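Local coordinates for CDP-glucose-4,6-dehydratase (Yersinia pseudotuberculosis, PDB 1RKX), which catalyses the NAD-dependent conversion of CDP-D-glucose to CDP-4-keto-6-deoxy-D-glucose, as a member of the short-chain dehydrogenase/reductase (SDR) family, at residues T35-S40 with R77-E82; V84-A89 with V127-S132; G16-K21 with S48-A53. All blocks are in the same frame, centred on the assembly; numbering follows the deposited sequence.

Interaction 1: T35-S40 with R77-E82; sequences TVKGYS and REFQPE. With NAD (nicotinamide-adenine-dinucleotide), chain G.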
# COMPACT_ATOMS: atom_id res chain seq x y z
N THR C 35 10.05 26.37 -33.42
CA THR C 35 10.87 27.54 -33.12
C THR C 35 11.37 27.25 -31.71
O THR C 35 10.62 27.37 -30.74
CB THR C 35 10.03 28.83 -33.14
OG1 THR C 35 9.50 29.02 -34.45
CG2 THR C 35 10.89 30.03 -32.75
N VAL C 36 12.63 26.87 -31.60
CA VAL C 36 13.19 26.49 -30.32
C VAL C 36 14.19 27.44 -29.67
O VAL C 36 15.03 28.04 -30.34
CB VAL C 36 13.89 25.11 -30.43
CG1 VAL C 36 14.16 24.55 -29.04
CG2 VAL C 36 13.03 24.16 -31.25
N LYS C 37 14.07 27.56 -28.35
CA LYS C 37 14.99 28.38 -27.56
C LYS C 37 15.49 27.50 -26.42
O LYS C 37 14.70 26.82 -25.77
CB LYS C 37 14.30 29.62 -26.98
CG LYS C 37 15.26 30.49 -26.14
CD LYS C 37 14.61 31.78 -25.65
CE LYS C 37 15.62 32.64 -24.89
NZ LYS C 37 15.02 33.89 -24.33
N GLY C 38 16.80 27.52 -26.19
CA GLY C 38 17.37 26.72 -25.12
C GLY C 38 18.01 27.58 -24.04
O GLY C 38 18.46 28.69 -24.30
N TYR C 39 18.03 27.05 -22.82
CA TYR C 39 18.61 27.75 -21.67
C TYR C 39 19.37 26.70 -20.86
O TYR C 39 18.76 25.81 -20.27
CB TYR C 39 17.50 28.35 -20.82
CG TYR C 39 17.96 29.21 -19.66
CD1 TYR C 39 18.07 30.59 -19.78
CD2 TYR C 39 18.26 28.63 -18.42
CE1 TYR C 39 18.46 31.39 -18.70
CE2 TYR C 39 18.67 29.42 -17.33
CZ TYR C 39 18.76 30.80 -17.49
OH TYR C 39 19.14 31.59 -16.42
N SER C 40 20.70 26.80 -20.85
CA SER C 40 21.55 25.85 -20.13
C SER C 40 22.88 26.49 -19.78
O SER C 40 23.18 27.61 -20.19
CB SER C 40 21.88 24.63 -21.00
OG SER C 40 20.75 24.08 -21.65
N ARG C 77 10.05 34.95 -20.47
CA ARG C 77 9.13 36.03 -20.82
C ARG C 77 9.45 36.62 -22.19
O ARG C 77 8.56 36.96 -22.96
CB ARG C 77 9.21 37.15 -19.78
CG ARG C 77 8.41 38.40 -20.16
CD ARG C 77 8.69 39.52 -19.19
NE ARG C 77 8.24 39.18 -17.84
CZ ARG C 77 8.75 39.70 -16.73
NH1 ARG C 77 9.73 40.59 -16.80
NH2 ARG C 77 8.27 39.34 -15.55
N GLU C 78 10.74 36.75 -22.48
CA GLU C 78 11.20 37.27 -23.75
C GLU C 78 10.76 36.37 -24.90
O GLU C 78 10.37 36.85 -25.97
CB GLU C 78 12.74 37.38 -23.74
CG GLU C 78 13.39 37.89 -25.02
CD GLU C 78 13.38 36.86 -26.15
OE1 GLU C 78 13.82 35.71 -25.92
OE2 GLU C 78 12.96 37.21 -27.27
N PHE C 79 10.80 35.06 -24.67
CA PHE C 79 10.44 34.08 -25.69
C PHE C 79 8.96 33.76 -25.86
O PHE C 79 8.52 33.44 -26.96
CB PHE C 79 11.23 32.79 -25.42
CG PHE C 79 11.07 31.76 -26.51
CD1 PHE C 79 11.52 32.02 -27.80
CD2 PHE C 79 10.49 30.52 -26.23
CE1 PHE C 79 11.38 31.06 -28.80
CE2 PHE C 79 10.35 29.56 -27.23
CZ PHE C 79 10.80 29.83 -28.52
N GLN C 80 8.18 33.82 -24.78
CA GLN C 80 6.75 33.52 -24.83
C GLN C 80 6.49 32.12 -25.40
O GLN C 80 5.79 31.95 -26.39
CB GLN C 80 6.02 34.55 -25.70
CG GLN C 80 6.12 35.99 -25.20
CD GLN C 80 5.30 36.24 -23.95
OE1 GLN C 80 4.09 36.06 -23.95
NE2 GLN C 80 5.97 36.66 -22.88
N PRO C 81 7.06 31.08 -24.76
CA PRO C 81 6.86 29.71 -25.25
C PRO C 81 5.45 29.18 -25.00
O PRO C 81 4.77 29.62 -24.08
CB PRO C 81 7.91 28.92 -24.47
CG PRO C 81 7.86 29.60 -23.13
CD PRO C 81 7.88 31.08 -23.53
N GLU C 82 5.02 28.24 -25.84
CA GLU C 82 3.71 27.61 -25.69
C GLU C 82 3.96 26.24 -25.08
O GLU C 82 3.07 25.64 -24.48
CB GLU C 82 3.04 27.40 -27.04
CG GLU C 82 2.98 28.59 -27.96
CD GLU C 82 2.53 28.17 -29.34
OE1 GLU C 82 1.36 27.74 -29.47
OE2 GLU C 82 3.35 28.26 -30.29
PA NAD G . 23.61 16.09 -19.39
O1A NAD G . 24.59 16.34 -18.30
O2A NAD G . 24.16 15.72 -20.72
O5B NAD G . 22.64 17.35 -19.58
C5B NAD G . 22.32 18.17 -18.43
C4B NAD G . 21.92 19.58 -18.87
O4B NAD G . 21.67 20.24 -17.60
C3B NAD G . 23.05 20.36 -19.52
O3B NAD G . 22.52 20.95 -20.72
C2B NAD G . 23.44 21.35 -18.45
O2B NAD G . 24.05 22.57 -18.97
C1B NAD G . 22.13 21.56 -17.73
N9A NAD G . 22.30 22.13 -16.40
C8A NAD G . 22.82 21.53 -15.29
N7A NAD G . 22.85 22.32 -14.22
C5A NAD G . 22.32 23.51 -14.68
C6A NAD G . 22.09 24.75 -14.04
N6A NAD G . 22.36 25.03 -12.78
N1A NAD G . 21.55 25.76 -14.79
C2A NAD G . 21.26 25.50 -16.10
N3A NAD G . 21.43 24.40 -16.80
C4A NAD G . 21.97 23.42 -16.03
O3 NAD G . 22.61 14.99 -18.89
PN NAD G . 21.35 14.27 -19.64
O1N NAD G . 21.73 12.86 -19.72
O2N NAD G . 21.17 14.91 -20.97
O5D NAD G . 20.17 14.47 -18.60
C5D NAD G . 19.04 15.24 -19.04
C4D NAD G . 17.98 15.26 -17.95
O4D NAD G . 17.53 13.87 -17.86
C3D NAD G . 18.39 15.63 -16.53
O3D NAD G . 17.24 16.22 -15.88
C2D NAD G . 18.72 14.27 -15.93
O2D NAD G . 18.66 14.32 -14.49
C1D NAD G . 17.64 13.41 -16.53
N1N NAD G . 17.96 11.99 -16.49
C2N NAD G . 18.89 11.40 -17.37
C3N NAD G . 19.13 9.93 -17.35
C7N NAD G . 20.07 9.38 -18.34
O7N NAD G . 20.24 8.15 -18.33
N7N NAD G . 20.74 10.14 -19.24
C4N NAD G . 18.48 9.10 -16.27
C5N NAD G . 17.55 9.89 -15.40
C6N NAD G . 17.32 11.18 -15.51
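K37 lies across the ring of F79, and these two residues bury most of the surface in the contact. The first methylene of the lysine does the stacking: CB sits over the middle of one ring face, 3.6 Å from the centroid of F79 and 6° off the ring normal, a CH-pi contact. The lysine and the phenyl group run antiparallel, which brings K37 CD to 3.5 Å from F79 CB. With CG anti to the backbone N (chi1 180°) and every later torsion extended, the lysine spans the ring and carries its ammonium past it to E78, the residue before F79. There NZ forms a salt bridge of 2.7 Å with E78 OE1, approaching nearly along the C-O axis of the carboxylate. NZ is held a second time by the carbonyl O of S75, from the same helix. The arrangement belongs to the Rossmann-type fold of the SDR family: strand 35-40 of the central parallel sheet is covered here by the C-terminal end of helix 69-79, just before the chain turns into strand 83-86. T35 meets the far end of the phenyl ring, its carbonyl O lying in the ring plane 3.3 Å from F79 CZ, while T35 CG2 stands 4.1 Å from F79 CE1. R11 makes a cation-pi contact with F79, and its NE donates to the F79 carbonyl O.

Interaction 2: V84-A89 with V127-S132; sequences VFHMAA and VVNITS. With NAD (nicotinamide-adenine-dinucleotide), chain G.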
# COMPACT_ATOMS: atom_id res chain seq x y z
N VAL C 84 7.06 23.88 -22.96
CA VAL C 84 8.32 23.88 -22.23
C VAL C 84 8.76 22.48 -21.83
O VAL C 84 7.97 21.69 -21.32
CB VAL C 84 8.21 24.72 -20.93
CG1 VAL C 84 9.53 24.63 -20.16
CG2 VAL C 84 7.88 26.17 -21.26
N PHE C 85 10.03 22.18 -22.07
CA PHE C 85 10.62 20.90 -21.67
C PHE C 85 11.74 21.26 -20.70
O PHE C 85 12.72 21.92 -21.09
CB PHE C 85 11.23 20.16 -22.87
CG PHE C 85 10.21 19.57 -23.80
CD1 PHE C 85 9.80 20.27 -24.93
CD2 PHE C 85 9.68 18.30 -23.56
CE1 PHE C 85 8.87 19.70 -25.82
CE2 PHE C 85 8.76 17.73 -24.44
CZ PHE C 85 8.35 18.43 -25.57
N HIS C 86 11.60 20.85 -19.44
CA HIS C 86 12.61 21.15 -18.44
C HIS C 86 13.53 19.95 -18.26
O HIS C 86 13.17 18.97 -17.62
CB HIS C 86 11.94 21.52 -17.11
CG HIS C 86 12.90 21.78 -15.99
ND1 HIS C 86 14.01 22.59 -16.12
CD2 HIS C 86 12.91 21.34 -14.71
CE1 HIS C 86 14.66 22.63 -14.97
NE2 HIS C 86 14.02 21.88 -14.10
N MET C 87 14.73 20.03 -18.85
CA MET C 87 15.69 18.95 -18.74
C MET C 87 16.98 19.31 -18.02
O MET C 87 17.81 18.45 -17.77
CB MET C 87 16.02 18.39 -20.12
CG MET C 87 14.87 17.59 -20.72
SD MET C 87 15.40 16.46 -22.02
CE MET C 87 15.39 17.54 -23.39
N ALA C 88 17.14 20.59 -17.68
CA ALA C 88 18.34 21.03 -16.99
C ALA C 88 18.35 20.50 -15.56
O ALA C 88 17.35 20.60 -14.83
CB ALA C 88 18.43 22.55 -16.98
N ALA C 89 19.48 19.93 -15.15
CA ALA C 89 19.62 19.39 -13.81
C ALA C 89 21.04 18.89 -13.59
O ALA C 89 21.79 18.71 -14.54
CB ALA C 89 18.63 18.24 -13.60
N VAL C 127 3.73 21.77 -20.25
CA VAL C 127 5.00 21.75 -19.54
C VAL C 127 5.36 20.29 -19.26
O VAL C 127 4.57 19.55 -18.66
CB VAL C 127 4.91 22.51 -18.19
CG1 VAL C 127 6.28 22.47 -17.49
CG2 VAL C 127 4.47 23.94 -18.43
N VAL C 128 6.53 19.88 -19.72
CA VAL C 128 7.00 18.53 -19.50
C VAL C 128 8.28 18.62 -18.69
O VAL C 128 9.33 19.02 -19.19
CB VAL C 128 7.28 17.81 -20.83
CG1 VAL C 128 7.92 16.45 -20.56
CG2 VAL C 128 5.97 17.63 -21.60
N ASN C 129 8.17 18.26 -17.42
CA ASN C 129 9.31 18.31 -16.53
C ASN C 129 9.99 16.95 -16.40
O ASN C 129 9.40 16.00 -15.89
CB ASN C 129 8.86 18.81 -15.15
CG ASN C 129 9.95 18.72 -14.12
OD1 ASN C 129 11.13 18.74 -14.45
ND2 ASN C 129 9.56 18.63 -12.85
N ILE C 130 11.22 16.87 -16.88
CA ILE C 130 12.00 15.64 -16.82
C ILE C 130 12.60 15.49 -15.43
O ILE C 130 13.41 16.32 -14.99
CB ILE C 130 13.15 15.64 -17.85
CG1 ILE C 130 12.61 15.42 -19.26
CG2 ILE C 130 14.16 14.55 -17.52
CD1 ILE C 130 11.70 16.53 -19.76
N THR C 131 12.19 14.44 -14.73
CA THR C 131 12.74 14.20 -13.40
C THR C 131 13.72 13.04 -13.53
O THR C 131 14.84 13.23 -14.01
CB THR C 131 11.60 13.90 -12.38
OG1 THR C 131 10.82 12.78 -12.81
CG2 THR C 131 10.70 15.12 -12.25
N SER C 132 13.31 11.83 -13.15
CA SER C 132 14.21 10.68 -13.25
C SER C 132 13.51 9.39 -12.87
O SER C 132 12.51 9.41 -12.18
CB SER C 132 15.42 10.87 -12.33
OG SER C 132 16.26 9.73 -12.35
PA NAD G . 23.61 16.09 -19.39
O1A NAD G . 24.59 16.34 -18.30
O2A NAD G . 24.16 15.72 -20.72
O5B NAD G . 22.64 17.35 -19.58
C5B NAD G . 22.32 18.17 -18.43
C4B NAD G . 21.92 19.58 -18.87
O4B NAD G . 21.67 20.24 -17.60
C3B NAD G . 23.05 20.36 -19.52
O3B NAD G . 22.52 20.95 -20.72
C2B NAD G . 23.44 21.35 -18.45
O2B NAD G . 24.05 22.57 -18.97
C1B NAD G . 22.13 21.56 -17.73
N9A NAD G . 22.30 22.13 -16.40
C8A NAD G . 22.82 21.53 -15.29
N7A NAD G . 22.85 22.32 -14.22
C5A NAD G . 22.32 23.51 -14.68
C6A NAD G . 22.09 24.75 -14.04
N6A NAD G . 22.36 25.03 -12.78
N1A NAD G . 21.55 25.76 -14.79
C2A NAD G . 21.26 25.50 -16.10
N3A NAD G . 21.43 24.40 -16.80
C4A NAD G . 21.97 23.42 -16.03
O3 NAD G . 22.61 14.99 -18.89
PN NAD G . 21.35 14.27 -19.64
O1N NAD G . 21.73 12.86 -19.72
O2N NAD G . 21.17 14.91 -20.97
O5D NAD G . 20.17 14.47 -18.60
C5D NAD G . 19.04 15.24 -19.04
C4D NAD G . 17.98 15.26 -17.95
O4D NAD G . 17.53 13.87 -17.86
C3D NAD G . 18.39 15.63 -16.53
O3D NAD G . 17.24 16.22 -15.88
C2D NAD G . 18.72 14.27 -15.93
O2D NAD G . 18.66 14.32 -14.49
C1D NAD G . 17.64 13.41 -16.53
N1N NAD G . 17.96 11.99 -16.49
C2N NAD G . 18.89 11.40 -17.37
C3N NAD G . 19.13 9.93 -17.35
C7N NAD G . 20.07 9.38 -18.34
O7N NAD G . 20.24 8.15 -18.33
N7N NAD G . 20.74 10.14 -19.24
C4N NAD G . 18.48 9.10 -16.27
C5N NAD G . 17.55 9.89 -15.40
C6N NAD G . 17.32 11.18 -15.51
O HOH W 1 15.42 18.42 -15.45
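V84 and V128 open the backbone pairing of two neighbouring parallel strands, V128 N donating to V84 O over 2.8 Å at an almost straight 172°. The chain then alternates partners: H86 N gives its hydrogen to V128 O, and H86 O takes one from I130 N. V128 O also receives a CA-H...O contact from F85. On one face of the sheet F85 and V128 project together, flank to flank, with F85 CD2 3.7 Å from V128 CB. Beyond them M87 and I130 cross obliquely; M87 CG is pressed against both CG1 and CD1 of I130, at 3.5 Å from each, tighter than usual for carbons. I130 CG1 is anti to its own carbonyl carbon (chi1 -74°), which sends that branch to the methionine while CG2 faces the ribose of NAD. On the opposite face H86 runs beside N129, and the imidazole is fixed from outside the pair by T15 OG1 at ND1.

Helix 20-31 and helix 236-251 cover the face of F85 and V128, and helix 100-121 packs on that of H86 and N129. Past the strand ends the backbone turns to the cofactor. M87 O accepts from NAD O3D at 3.0 Å, A89 N donates to NAD O4B at 3.3 Å, and a water joins A88 O, I130 O and NAD O3D. S132 OG, hydrogen-bonded to Y157 OH, comes within 3.3 Å of C5N on the nicotinamide. These are the C-terminal ends of the strands of a Rossmann-fold sheet, where the loops after neighbouring parallel strands form part of the dinucleotide site of an SDR enzyme.

Interaction 3: G16-K21 with S48-A53; sequences GHTGFK and SLFETA. With NAD (nicotinamide-adenine-dinucleotide), chain G.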
# COMPACT_ATOMS: atom_id res chain seq x y z
N GLY C 16 18.42 22.84 -20.54
CA GLY C 16 19.30 21.70 -20.67
C GLY C 16 19.54 21.28 -22.11
O GLY C 16 19.88 20.12 -22.38
N HIS C 17 19.36 22.21 -23.05
CA HIS C 17 19.57 21.92 -24.46
C HIS C 17 21.03 21.65 -24.83
O HIS C 17 21.30 21.11 -25.90
CB HIS C 17 19.04 23.08 -25.32
CG HIS C 17 19.90 24.31 -25.28
ND1 HIS C 17 20.15 25.01 -24.12
CD2 HIS C 17 20.56 24.97 -26.27
CE1 HIS C 17 20.92 26.05 -24.39
NE2 HIS C 17 21.18 26.05 -25.69
N THR C 18 21.96 22.01 -23.95
CA THR C 18 23.38 21.78 -24.24
C THR C 18 23.85 20.40 -23.79
O THR C 18 25.03 20.06 -23.93
CB THR C 18 24.28 22.85 -23.57
OG1 THR C 18 24.15 22.76 -22.15
CG2 THR C 18 23.90 24.26 -24.05
N GLY C 19 22.93 19.62 -23.23
CA GLY C 19 23.28 18.29 -22.76
C GLY C 19 22.94 17.18 -23.75
O GLY C 19 22.52 17.45 -24.88
N PHE C 20 23.12 15.94 -23.31
CA PHE C 20 22.87 14.77 -24.14
C PHE C 20 21.42 14.64 -24.59
O PHE C 20 21.13 14.70 -25.79
CB PHE C 20 23.31 13.51 -23.37
CG PHE C 20 23.00 12.22 -24.08
CD1 PHE C 20 23.47 11.98 -25.37
CD2 PHE C 20 22.29 11.21 -23.43
CE1 PHE C 20 23.23 10.75 -26.01
CE2 PHE C 20 22.04 9.98 -24.05
CZ PHE C 20 22.52 9.75 -25.34
N LYS C 21 20.50 14.46 -23.64
CA LYS C 21 19.09 14.32 -24.00
C LYS C 21 18.54 15.60 -24.59
O LYS C 21 17.75 15.57 -25.54
CB LYS C 21 18.26 13.92 -22.77
CG LYS C 21 18.59 12.54 -22.22
CD LYS C 21 17.77 12.21 -20.98
CE LYS C 21 16.28 12.17 -21.29
NZ LYS C 21 15.46 11.86 -20.08
N SER C 48 31.10 17.18 -27.08
CA SER C 48 29.71 17.22 -26.66
C SER C 48 28.81 17.12 -27.88
O SER C 48 29.20 17.51 -28.98
CB SER C 48 29.41 18.53 -25.93
OG SER C 48 29.46 19.63 -26.83
N LEU C 49 27.61 16.57 -27.70
CA LEU C 49 26.67 16.48 -28.80
C LEU C 49 26.37 17.90 -29.27
O LEU C 49 26.27 18.18 -30.47
CB LEU C 49 25.37 15.82 -28.34
CG LEU C 49 24.23 15.75 -29.37
CD1 LEU C 49 24.61 14.80 -30.50
CD2 LEU C 49 22.96 15.27 -28.68
N PHE C 50 26.25 18.81 -28.30
CA PHE C 50 25.95 20.21 -28.58
C PHE C 50 26.83 20.77 -29.70
O PHE C 50 26.33 21.34 -30.66
CB PHE C 50 26.12 21.05 -27.32
CG PHE C 50 25.65 22.48 -27.47
CD1 PHE C 50 24.30 22.76 -27.64
CD2 PHE C 50 26.56 23.53 -27.44
CE1 PHE C 50 23.85 24.08 -27.78
CE2 PHE C 50 26.13 24.86 -27.58
CZ PHE C 50 24.77 25.13 -27.75
N GLU C 51 28.14 20.60 -29.56
CA GLU C 51 29.07 21.12 -30.56
C GLU C 51 29.23 20.23 -31.79
O GLU C 51 29.21 20.72 -32.92
CB GLU C 51 30.46 21.33 -29.93
CG GLU C 51 30.50 22.37 -28.81
CD GLU C 51 30.06 23.75 -29.26
OE1 GLU C 51 30.15 24.05 -30.47
OE2 GLU C 51 29.63 24.54 -28.40
N THR C 52 29.37 18.92 -31.58
CA THR C 52 29.55 18.00 -32.69
C THR C 52 28.36 17.97 -33.65
O THR C 52 28.54 17.83 -34.86
CB THR C 52 29.84 16.56 -32.20
OG1 THR C 52 28.73 16.07 -31.42
CG2 THR C 52 31.11 16.53 -31.35
N ALA C 53 27.15 18.14 -33.13
CA ALA C 53 25.96 18.10 -33.96
C ALA C 53 25.38 19.48 -34.25
O ALA C 53 24.26 19.59 -34.73
CB ALA C 53 24.89 17.21 -33.32
PA NAD G . 23.61 16.09 -19.39
O1A NAD G . 24.59 16.34 -18.30
O2A NAD G . 24.16 15.72 -20.72
O5B NAD G . 22.64 17.35 -19.58
C5B NAD G . 22.32 18.17 -18.43
C4B NAD G . 21.92 19.58 -18.87
O4B NAD G . 21.67 20.24 -17.60
C3B NAD G . 23.05 20.36 -19.52
O3B NAD G . 22.52 20.95 -20.72
C2B NAD G . 23.44 21.35 -18.45
O2B NAD G . 24.05 22.57 -18.97
C1B NAD G . 22.13 21.56 -17.73
N9A NAD G . 22.30 22.13 -16.40
C8A NAD G . 22.82 21.53 -15.29
N7A NAD G . 22.85 22.32 -14.22
C5A NAD G . 22.32 23.51 -14.68
C6A NAD G . 22.09 24.75 -14.04
N6A NAD G . 22.36 25.03 -12.78
N1A NAD G . 21.55 25.76 -14.79
C2A NAD G . 21.26 25.50 -16.10
N3A NAD G . 21.43 24.40 -16.80
C4A NAD G . 21.97 23.42 -16.03
O3 NAD G . 22.61 14.99 -18.89
PN NAD G . 21.35 14.27 -19.64
O1N NAD G . 21.73 12.86 -19.72
O2N NAD G . 21.17 14.91 -20.97
O5D NAD G . 20.17 14.47 -18.60
C5D NAD G . 19.04 15.24 -19.04
C4D NAD G . 17.98 15.26 -17.95
O4D NAD G . 17.53 13.87 -17.86
C3D NAD G . 18.39 15.63 -16.53
O3D NAD G . 17.24 16.22 -15.88
C2D NAD G . 18.72 14.27 -15.93
O2D NAD G . 18.66 14.32 -14.49
C1D NAD G . 17.64 13.41 -16.53
N1N NAD G . 17.96 11.99 -16.49
C2N NAD G . 18.89 11.40 -17.37
C3N NAD G . 19.13 9.93 -17.35
C7N NAD G . 20.07 9.38 -18.34
O7N NAD G . 20.24 8.15 -18.33
N7N NAD G . 20.74 10.14 -19.24
C4N NAD G . 18.48 9.10 -16.27
C5N NAD G . 17.55 9.89 -15.40
C6N NAD G . 17.32 11.18 -15.51
O HOH W 2 25.68 17.94 -25.66
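F50 meets H17 with its edge and T18 with a face; the T18 methyl sits in the angle between the two rings. The phenyl ring is nearly perpendicular to the imidazole, with planes at 88° and centroids 5.5 Å apart: an offset edge-to-face pair in which the edge of F50 points toward the face of H17. F50 CE1 is the atom that reaches in, 3.7 Å from H17 CD2. Over the face of F50 lies the methyl of T18, CG2 being 3.8 Å from the ring centroid and displaced toward the rim. The same methyl also sits above the H17 ring. T18 OG1 occupies the crowded position between its backbone N and carbonyl carbon (chi1 62°), with CG2 anti to the carbonyl carbon; thus one branch meets the phenyl ring while the hydroxyl accepts from NAD O3B at 2.8 Å.

The polar link between the segments is water: it donates to T18 O and accepts from F50 N, each at 2.8 Å. L49 completes the packing with CD2 3.5 Å from F20 O. S48 N-caps the short helix, its OG accepting from E51 N, and S48 O takes both T52 N and T52 OG1.

The 16-21 turn carries the cofactor's diphosphate at the start of a helix. F20 N donates to NAD O2A and K21 N to NAD O2N, both as 2.8 Å bonds, and G19, lacking a side chain, lets the diphosphate lie close against the backbone. H17 is held by S40 OG at ND1 and S61 OG at NE2. The glycine-rich turn thus enters helix 20-31, whose W24 touches L49, while helix 49-52 follows strand 35-40 and meets W332 of helix 322-338.

From the N terminus, the chain first passes through the 16-21 turn, then helix 20-31 and strand 35-40, before 48-53 returns to that turn and closes interaction 3. Strand 35-40 lies inside this loop, but its partner 77-82 comes later, so interactions 1 and 3 cross. They also touch directly, Y39 O lying 3.0 Å from G16 N in a probable hydrogen bond. Interaction 2 follows in series: strand 83-86 begins just after interaction 1 closes, and pairs with strand 126-130 after helix 100-121. Together they tie helix 69-79 to strand 35-40, the cofactor-binding turn to helix 49-52, and strands 83-86 and 126-130 to each other, in one Rossmann-type domain, and all three reach NAD.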